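Local atomic coordinates of dicer Related Helicase (Caenorhabditis elegans, PDB entry 6M6Q), a protein that probably hydrolyses ATP and binds single- and double-stranded RNA as an RLR-subfamily helicase linked to RNA interference, represented here by its N-terminal domain. Residues B[15-29]-B[148-160]. Numbering follows the deposited sequence.
Sequences KLRLPFESPYFPAYF and LYGYSHWEDLPDG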
loop_
_atom_site.group_PDB
_atom_site.type_symbol
_atom_site.label_atom_id
_atom_site.label_comp_id
_atom_site.label_asym_id
_atom_site.label_seq_id
_atom_site.Cartn_x
_atom_site.Cartn_y
_atom_site.Cartn_z
ATOM N N LYS B 15 31.089 -4.854 11.665
ATOM C CA LYS B 15 31.000 -5.962 10.686
ATOM C C LYS B 15 29.729 -5.816 9.820
ATOM O O LYS B 15 29.625 -6.558 8.817
ATOM C CB LYS B 15 31.034 -7.304 11.426
ATOM C CG LYS B 15 32.253 -7.530 12.306
ATOM C CD LYS B 15 33.516 -7.784 11.526
ATOM C CE LYS B 15 34.771 -7.432 12.297
ATOM N NZ LYS B 15 34.979 -5.964 12.371
ATOM N N LEU B 16 28.796 -4.916 10.182
ATOM C CA LEU B 16 27.485 -4.763 9.472
ATOM C C LEU B 16 27.705 -3.951 8.187
ATOM O O LEU B 16 28.129 -2.795 8.305
ATOM C CB LEU B 16 26.455 -4.050 10.364
ATOM C CG LEU B 16 26.358 -4.497 11.824
ATOM C CD1 LEU B 16 25.306 -3.672 12.561
ATOM C CD2 LEU B 16 26.034 -5.976 11.935
ATOM N N ARG B 17 27.339 -4.497 7.026
ATOM C CA ARG B 17 27.381 -3.782 5.722
ATOM C C ARG B 17 26.078 -2.991 5.511
ATOM O O ARG B 17 26.044 -2.161 4.571
ATOM C CB ARG B 17 27.615 -4.772 4.581
ATOM C CG ARG B 17 29.028 -5.330 4.536
ATOM C CD ARG B 17 29.996 -4.379 3.841
ATOM N NE ARG B 17 31.397 -4.629 4.195
ATOM C CZ ARG B 17 32.003 -4.203 5.318
ATOM N NH1 ARG B 17 31.335 -3.503 6.219
ATOM N NH2 ARG B 17 33.277 -4.494 5.535
ATOM N N LEU B 18 25.046 -3.266 6.325
ATOM C CA LEU B 18 23.727 -2.575 6.289
ATOM C C LEU B 18 23.333 -2.177 7.709
ATOM O O LEU B 18 22.474 -2.801 8.323
ATOM C CB LEU B 18 22.676 -3.496 5.654
ATOM C CG LEU B 18 21.365 -2.816 5.255
ATOM C CD1 LEU B 18 21.423 -2.294 3.823
ATOM C CD2 LEU B 18 20.195 -3.776 5.417
ATOM N N PRO B 19 23.902 -1.080 8.243
ATOM C CA PRO B 19 23.482 -0.562 9.541
ATOM C C PRO B 19 22.085 0.083 9.478
ATOM O O PRO B 19 21.569 0.291 8.371
ATOM C CB PRO B 19 24.565 0.482 9.870
ATOM C CG PRO B 19 25.039 0.977 8.500
ATOM C CD PRO B 19 24.893 -0.219 7.575
ATOM N N PHE B 20 21.516 0.393 10.649
ATOM C CA PHE B 20 20.190 1.033 10.812
ATOM C C PHE B 20 20.092 2.260 9.891
ATOM O O PHE B 20 19.023 2.470 9.260
ATOM C CB PHE B 20 19.952 1.411 12.273
ATOM C CG PHE B 20 18.554 1.895 12.565
ATOM C CD1 PHE B 20 18.176 3.201 12.282
ATOM C CD2 PHE B 20 17.611 1.044 13.125
ATOM C CE1 PHE B 20 16.891 3.643 12.551
ATOM C CE2 PHE B 20 16.327 1.489 13.387
ATOM C CZ PHE B 20 15.968 2.784 13.097
ATOM N N GLU B 21 21.175 3.046 9.813
ATOM C CA GLU B 21 21.201 4.398 9.184
ATOM C C GLU B 21 21.264 4.266 7.654
ATOM O O GLU B 21 21.118 5.300 6.978
ATOM C CB GLU B 21 22.381 5.213 9.720
ATOM C CG GLU B 21 22.351 5.434 11.237
ATOM C CD GLU B 21 22.935 4.310 12.080
ATOM O OE1 GLU B 21 22.760 4.347 13.309
ATOM O OE2 GLU B 21 23.556 3.395 11.507
ATOM N N SER B 22 21.414 3.047 7.120
ATOM C CA SER B 22 21.421 2.796 5.655
ATOM C C SER B 22 20.023 3.049 5.087
ATOM O O SER B 22 19.036 2.580 5.641
ATOM C CB SER B 22 21.908 1.409 5.323
ATOM O OG SER B 22 21.741 1.150 3.925
ATOM N N PRO B 23 19.894 3.788 3.965
ATOM C CA PRO B 23 18.594 4.025 3.351
ATOM C C PRO B 23 17.813 2.728 3.075
ATOM O O PRO B 23 16.593 2.770 3.087
ATOM C CB PRO B 23 18.906 4.708 2.003
ATOM C CG PRO B 23 20.327 5.230 2.147
ATOM C CD PRO B 23 20.994 4.369 3.198
ATOM N N TYR B 24 18.533 1.634 2.785
ATOM C CA TYR B 24 17.985 0.357 2.275
ATOM C C TYR B 24 17.645 -0.591 3.447
ATOM O O TYR B 24 17.079 -1.674 3.181
ATOM C CB TYR B 24 18.980 -0.265 1.296
ATOM C CG TYR B 24 19.381 0.633 0.152
ATOM C CD1 TYR B 24 18.610 0.711 -0.994
ATOM C CD2 TYR B 24 20.553 1.383 0.190
ATOM C CE1 TYR B 24 18.984 1.495 -2.074
ATOM C CE2 TYR B 24 20.941 2.178 -0.880
ATOM C CZ TYR B 24 20.144 2.248 -2.008
ATOM O OH TYR B 24 20.495 3.025 -3.069
ATOM N N PHE B 25 17.916 -0.193 4.702
ATOM C CA PHE B 25 17.684 -1.054 5.896
ATOM C C PHE B 25 16.193 -1.184 6.244
ATOM O O PHE B 25 15.744 -2.297 6.434
ATOM C CB PHE B 25 18.474 -0.607 7.125
ATOM C CG PHE B 25 18.075 -1.334 8.390
ATOM C CD1 PHE B 25 18.412 -2.664 8.596
ATOM C CD2 PHE B 25 17.320 -0.701 9.361
ATOM C CE1 PHE B 25 18.029 -3.329 9.756
ATOM C CE2 PHE B 25 16.958 -1.359 10.529
ATOM C CZ PHE B 25 17.305 -2.674 10.717
ATOM N N PRO B 26 15.389 -0.104 6.463
ATOM C CA PRO B 26 14.010 -0.274 6.939
ATOM C C PRO B 26 13.218 -1.362 6.187
ATOM O O PRO B 26 12.634 -2.187 6.833
ATOM C CB PRO B 26 13.386 1.111 6.693
ATOM C CG PRO B 26 14.545 2.051 6.881
ATOM C CD PRO B 26 15.728 1.313 6.276
ATOM N N ALA B 27 13.263 -1.342 4.853
ATOM C CA ALA B 27 12.518 -2.256 3.952
ATOM C C ALA B 27 13.057 -3.676 4.095
ATOM O O ALA B 27 12.257 -4.626 4.060
ATOM C CB ALA B 27 12.621 -1.790 2.519
ATOM N N TYR B 28 14.367 -3.822 4.177
ATOM C CA TYR B 28 15.019 -5.130 4.307
ATOM C C TYR B 28 14.611 -5.739 5.654
ATOM O O TYR B 28 14.147 -6.893 5.667
ATOM C CB TYR B 28 16.531 -5.022 4.115
ATOM C CG TYR B 28 17.198 -6.373 4.043
ATOM C CD1 TYR B 28 17.820 -6.930 5.153
ATOM C CD2 TYR B 28 17.096 -7.150 2.903
ATOM C CE1 TYR B 28 18.352 -8.203 5.114
ATOM C CE2 TYR B 28 17.643 -8.419 2.846
ATOM C CZ TYR B 28 18.267 -8.949 3.957
ATOM O OH TYR B 28 18.827 -10.195 3.889
ATOM N N PHE B 29 14.673 -4.961 6.731
ATOM C CA PHE B 29 14.272 -5.404 8.094
ATOM C C PHE B 29 12.810 -5.881 8.080
ATOM O O PHE B 29 12.509 -6.855 8.774
ATOM C CB PHE B 29 14.463 -4.291 9.119
ATOM C CG PHE B 29 14.081 -4.684 10.523
ATOM C CD1 PHE B 29 14.979 -5.333 11.347
ATOM C CD2 PHE B 29 12.804 -4.436 11.008
ATOM C CE1 PHE B 29 14.619 -5.715 12.631
ATOM C CE2 PHE B 29 12.448 -4.818 12.293
ATOM C CZ PHE B 29 13.361 -5.443 13.108
ATOM N N LEU B 148 20.286 -13.304 14.134
ATOM C CA LEU B 148 19.162 -12.783 13.327
ATOM C C LEU B 148 19.307 -11.263 13.211
ATOM O O LEU B 148 19.210 -10.759 12.076
ATOM C CB LEU B 148 17.837 -13.204 13.977
ATOM C CG LEU B 148 16.557 -12.983 13.160
ATOM C CD1 LEU B 148 16.641 -13.612 11.770
ATOM C CD2 LEU B 148 15.355 -13.532 13.913
ATOM N N TYR B 149 19.656 -10.581 14.311
ATOM C CA TYR B 149 20.003 -9.129 14.309
ATOM C C TYR B 149 21.052 -8.889 13.238
ATOM O O TYR B 149 20.802 -8.092 12.332
ATOM C CB TYR B 149 20.485 -8.654 15.681
ATOM C CG TYR B 149 21.122 -7.284 15.706
ATOM C CD1 TYR B 149 22.503 -7.145 15.748
ATOM C CD2 TYR B 149 20.357 -6.127 15.752
ATOM C CE1 TYR B 149 23.110 -5.898 15.791
ATOM C CE2 TYR B 149 20.949 -4.870 15.799
ATOM C CZ TYR B 149 22.332 -4.760 15.834
ATOM O OH TYR B 149 22.928 -3.537 15.896
ATOM N N GLY B 150 22.140 -9.656 13.290
ATOM C CA GLY B 150 23.252 -9.565 12.332
ATOM C C GLY B 150 22.783 -9.752 10.903
ATOM O O GLY B 150 23.165 -8.938 10.032
ATOM N N TYR B 151 21.970 -10.780 10.680
ATOM C CA TYR B 151 21.484 -11.211 9.349
ATOM C C TYR B 151 20.647 -10.078 8.725
ATOM O O TYR B 151 20.745 -9.859 7.476
ATOM C CB TYR B 151 20.712 -12.526 9.488
ATOM C CG TYR B 151 20.418 -13.215 8.181
ATOM C CD1 TYR B 151 21.327 -14.084 7.602
ATOM C CD2 TYR B 151 19.226 -12.986 7.511
ATOM C CE1 TYR B 151 21.070 -14.696 6.380
ATOM C CE2 TYR B 151 18.947 -13.600 6.297
ATOM C CZ TYR B 151 19.870 -14.464 5.731
ATOM O OH TYR B 151 19.614 -15.053 4.525
ATOM N N SER B 152 19.903 -9.348 9.566
ATOM C CA SER B 152 19.022 -8.216 9.166
ATOM C C SER B 152 19.868 -6.983 8.801
ATOM O O SER B 152 19.319 -6.060 8.142
ATOM C CB SER B 152 18.009 -7.902 10.252
ATOM O OG SER B 152 18.572 -7.089 11.271
ATOM N N HIS B 153 21.158 -6.991 9.175
ATOM C CA HIS B 153 22.118 -5.867 8.996
ATOM C C HIS B 153 23.278 -6.257 8.048
ATOM O O HIS B 153 24.180 -5.418 7.865
ATOM C CB HIS B 153 22.658 -5.446 10.363
ATOM C CG HIS B 153 21.719 -4.620 11.165
ATOM N ND1 HIS B 153 21.420 -3.322 10.833
ATOM C CD2 HIS B 153 21.080 -4.872 12.330
ATOM C CE1 HIS B 153 20.603 -2.821 11.743
ATOM N NE2 HIS B 153 20.392 -3.745 12.672
ATOM N N TRP B 154 23.273 -7.476 7.484
ATOM C CA TRP B 154 24.346 -7.999 6.579
ATOM C C TRP B 154 25.704 -8.069 7.330
ATOM O O TRP B 154 26.734 -7.585 6.771
ATOM C CB TRP B 154 24.486 -7.138 5.305
ATOM C CG TRP B 154 23.261 -6.976 4.456
ATOM C CD1 TRP B 154 22.071 -7.645 4.558
ATOM C CD2 TRP B 154 23.141 -6.123 3.296
ATOM N NE1 TRP B 154 21.216 -7.242 3.563
ATOM C CE2 TRP B 154 21.848 -6.313 2.772
ATOM C CE3 TRP B 154 23.988 -5.204 2.670
ATOM C CZ2 TRP B 154 21.389 -5.620 1.653
ATOM C CZ3 TRP B 154 23.534 -4.521 1.564
ATOM C CH2 TRP B 154 22.257 -4.737 1.057
ATOM N N GLU B 155 25.727 -8.670 8.516
ATOM C CA GLU B 155 26.955 -8.889 9.321
ATOM C C GLU B 155 27.905 -9.839 8.573
ATOM O O GLU B 155 27.431 -10.875 8.063
ATOM C CB GLU B 155 26.576 -9.458 10.686
ATOM C CG GLU B 155 27.686 -9.430 11.700
ATOM C CD GLU B 155 27.252 -9.912 13.066
ATOM O OE1 GLU B 155 26.692 -11.024 13.140
ATOM O OE2 GLU B 155 27.446 -9.169 14.045
ATOM N N ASP B 156 29.198 -9.487 8.544
ATOM C CA ASP B 156 30.334 -10.287 7.996
ATOM C C ASP B 156 30.143 -10.492 6.483
ATOM O O ASP B 156 30.747 -11.433 5.943
ATOM C CB ASP B 156 30.510 -11.632 8.726
ATOM C CG ASP B 156 30.732 -11.523 10.230
ATOM O OD1 ASP B 156 31.245 -10.464 10.684
ATOM O OD2 ASP B 156 30.381 -12.496 10.938
ATOM N N LEU B 157 29.412 -9.604 5.811
ATOM C CA LEU B 157 29.214 -9.658 4.337
ATOM C C LEU B 157 30.440 -9.038 3.666
ATOM O O LEU B 157 30.943 -8.005 4.117
ATOM C CB LEU B 157 27.915 -8.922 3.967
ATOM C CG LEU B 157 27.518 -8.964 2.485
ATOM C CD1 LEU B 157 26.701 -10.213 2.157
ATOM C CD2 LEU B 157 26.744 -7.716 2.091
ATOM N N PRO B 158 30.990 -9.658 2.592
ATOM C CA PRO B 158 32.137 -9.082 1.893
ATOM C C PRO B 158 31.853 -7.674 1.346
ATOM O O PRO B 158 30.709 -7.344 1.131
ATOM C CB PRO B 158 32.410 -10.086 0.761
ATOM C CG PRO B 158 31.829 -11.387 1.286
ATOM C CD PRO B 158 30.577 -10.955 2.020
ATOM N N ASP B 159 32.922 -6.915 1.098
ATOM C CA ASP B 159 32.909 -5.461 0.783
ATOM C C ASP B 159 32.360 -5.240 -0.634
ATOM O O ASP B 159 31.619 -4.257 -0.834
ATOM C CB ASP B 159 34.317 -4.872 0.916
ATOM C CG ASP B 159 35.011 -5.245 2.218
ATOM O OD1 ASP B 159 35.775 -6.245 2.226
ATOM O OD2 ASP B 159 34.763 -4.561 3.214
ATOM N N GLY B 160 32.736 -6.094 -1.583
ATOM C CA GLY B 160 32.458 -5.879 -3.012
ATOM C C GLY B 160 31.359 -6.787 -3.511
ATOM O O GLY B 160 31.389 -7.137 -4.709
#
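Leu18 and His153 meet where the loop 15-24 runs past a Schellman motif following helix 146-152 in this all-helical N-terminal domain; Trp154 is the first to leave helical phi/psi, with positive phi, Glu155 N bonds Gly150 O and Trp154 N weakly Tyr151 O. Leu16 and Glu155 form a single antiparallel, non-hydrogen-bonded pair, made by Asp156 N to Lys15 O (3.0 Å) and Arg17 N to Trp154 O (3.2 Å). The His153 imidazole is fixed at both nitrogens: ND1 donates to Leu18 O at 2.8 Å, lying in the carbonyl plane on a lone pair, and NE2 is hydrogen-bonded to Asp138 OD1 of helix 131-144. Leu16 CD1 covers one face of this ring. The opposite face takes Phe25, nearly parallel (5°) but slid aside, with centroids 4.4 Å apart. Leu18 CD1 sits over the Trp154 six-membered ring, 3.8 Å from the centroid and almost on its normal, a CH-pi contact reached with CG anti to the backbone N (chi1 -166°). The indole turns its NE1 edge onto the face of Tyr28 in a T-shaped pair, planes at 78°, while Tyr28 OH is hydrogen-bonded to Leu270 O. Arg17 bends at chi2 across Leu157; its salt bridge to poorly ordered Asp159 is less certain, NH2 making a bent bond from above the carboxylate plane to OD2 (2.8 Å).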